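Local coordinates for protein N-alpha-acetyltransferase 35, NatC auxiliary subunit (Saccharomyces cerevisiae, PDB 6YGA) that serves as the auxiliary subunit of the NatC N-terminal acetyltransferase, which acetylates the N-terminal methionine of the L-A virus Gag protein, at residues I310-V313 with D314-E317. Residues are numbered along the deposited sequence; the frame is centred on the assembly and turned at random.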
ATOM      1  N   ILE B 310       0.172  19.105   7.943  1.00 46.18           N
ATOM      2  CA  ILE B 310       1.349  19.163   7.078  1.00 43.79           C
ATOM      3  C   ILE B 310       2.022  20.525   7.179  1.00 43.54           C
ATOM      4  O   ILE B 310       3.252  20.621   7.268  1.00 42.85           O
ATOM      5  CB  ILE B 310       0.956  18.838   5.625  1.00 42.84           C
ATOM      6  CG1 ILE B 310       0.418  17.411   5.528  1.00 42.08           C
ATOM      7  CG2 ILE B 310       2.134  19.062   4.680  1.00 42.94           C
ATOM      8  CD1 ILE B 310       1.301  16.379   6.185  1.00 41.89           C
ATOM      9  N   LEU B 311       1.227  21.596   7.173  1.00 45.34           N
ATOM     10  CA  LEU B 311       1.779  22.946   7.191  1.00 49.46           C
ATOM     11  C   LEU B 311       2.493  23.277   8.495  1.00 50.60           C
ATOM     12  O   LEU B 311       3.240  24.259   8.538  1.00 52.88           O
ATOM     13  CB  LEU B 311       0.665  23.963   6.940  1.00 50.62           C
ATOM     14  CG  LEU B 311      -0.233  23.647   5.743  1.00 51.70           C
ATOM     15  CD1 LEU B 311      -1.410  24.611   5.673  1.00 51.02           C
ATOM     16  CD2 LEU B 311       0.573  23.673   4.451  1.00 52.99           C
ATOM     17  N   LEU B 312       2.281  22.491   9.556  1.00 48.84           N
ATOM     18  CA  LEU B 312       2.906  22.796  10.841  1.00 47.60           C
ATOM     19  C   LEU B 312       4.418  22.633  10.789  1.00 47.21           C
ATOM     20  O   LEU B 312       5.135  23.283  11.560  1.00 47.99           O
ATOM     21  CB  LEU B 312       2.331  21.905  11.943  1.00 45.99           C
ATOM     22  CG  LEU B 312       0.864  22.093  12.336  1.00 46.18           C
ATOM     23  CD1 LEU B 312       0.437  21.044  13.357  1.00 45.48           C
ATOM     24  CD2 LEU B 312       0.631  23.495  12.875  1.00 45.11           C
ATOM     25  N   VAL B 313       4.918  21.773   9.899  1.00 46.76           N
ATOM     26  CA  VAL B 313       6.351  21.515   9.846  1.00 44.37           C
ATOM     27  C   VAL B 313       7.125  22.749   9.404  1.00 47.00           C
ATOM     28  O   VAL B 313       8.339  22.826   9.623  1.00 48.46           O
ATOM     29  CB  VAL B 313       6.647  20.320   8.923  1.00 40.14           C
ATOM     30  CG1 VAL B 313       6.529  20.730   7.463  1.00 40.56           C
ATOM     31  CG2 VAL B 313       8.022  19.742   9.222  1.00 35.86           C
ATOM     32  N   ASP B 314       6.450  23.728   8.795  1.00 49.11           N
ATOM     33  CA  ASP B 314       7.128  24.957   8.401  1.00 52.92           C
ATOM     34  C   ASP B 314       7.604  25.749   9.614  1.00 54.87           C
ATOM     35  O   ASP B 314       8.554  26.533   9.509  1.00 56.76           O
ATOM     36  CB  ASP B 314       6.198  25.802   7.528  1.00 55.36           C
ATOM     37  CG  ASP B 314       6.866  27.055   7.005  1.00 60.88           C
ATOM     38  OD1 ASP B 314       7.847  26.937   6.239  1.00 63.45           O
ATOM     39  OD2 ASP B 314       6.405  28.162   7.355  1.00 64.07           O
ATOM     40  N   LYS B 315       6.978  25.543  10.772  1.00 54.85           N
ATOM     41  CA  LYS B 315       7.329  26.255  11.994  1.00 56.61           C
ATOM     42  C   LYS B 315       8.526  25.655  12.719  1.00 56.44           C
ATOM     43  O   LYS B 315       8.890  26.150  13.792  1.00 55.36           O
ATOM     44  CB  LYS B 315       6.127  26.284  12.941  1.00 56.64           C
ATOM     45  CG  LYS B 315       4.951  27.094  12.429  1.00 59.04           C
ATOM     46  CD  LYS B 315       3.637  26.557  12.974  1.00 61.39           C
ATOM     47  CE  LYS B 315       3.670  26.416  14.485  1.00 64.19           C
ATOM     48  NZ  LYS B 315       2.427  25.779  14.998  1.00 66.56           N
ATOM     49  N   ALA B 316       9.137  24.608  12.172  1.00 55.85           N
ATOM     50  CA  ALA B 316      10.242  23.949  12.852  1.00 53.65           C
ATOM     51  C   ALA B 316      11.470  24.846  12.885  1.00 57.05           C
ATOM     52  O   ALA B 316      11.801  25.517  11.903  1.00 59.22           O
ATOM     53  CB  ALA B 316      10.576  22.627  12.165  1.00 47.84           C
ATOM     54  N   GLU B 317      12.145  24.860  14.032  1.00 59.50           N
ATOM     55  CA  GLU B 317      13.345  25.657  14.226  1.00 63.51           C
ATOM     56  C   GLU B 317      14.590  24.810  14.448  1.00 60.10           C
ATOM     57  O   GLU B 317      15.662  25.369  14.706  1.00 64.56           O
ATOM     58  CB  GLU B 317      13.157  26.619  15.406  1.00 72.30           C
ATOM     59  CG  GLU B 317      12.333  27.862  15.087  1.00 83.04           C
ATOM     60  CD  GLU B 317      12.960  28.723  14.003  1.00 92.40           C
ATOM     61  OE1 GLU B 317      12.356  28.852  12.917  1.00 93.34           O
ATOM     62  OE2 GLU B 317      14.060  29.269  14.235  1.00 97.09           O
TER
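Asp314, Lys315 and Ala316 each turn their backbone N-H back to the carbonyl three residues earlier, on Leu311, Leu312 and Val313, with Lys315 N to Leu312 O at 3.0 Å.

Leu312 and Lys315 run side by side on the outer face. The lysine chain passes Leu312 O and bends at chi3 (52°), which brings NZ of Lys315 3.6 Å from Leu312 CD2, a van der Waals contact between the lysine nitrogen and a methyl group. The CB of Ala316 lies 3.4 Å from Val313 O. Asp314 has CG anti to its own N (chi1 -176°), and its carboxylate leads away from Leu311-Val313. There OD1 forms a salt bridge with Lys357. Val313 faces inward, against Phe325 of helix 319-328 and Leu355.

Successive i to i-3 bonds of this kind mark a short 3-10 helical segment. Here it follows helix 298-311 and carries the chain into the loop before helix 319-328, within the part of the chain that belongs by sequence to the NAA35-like, TPR-repeat family.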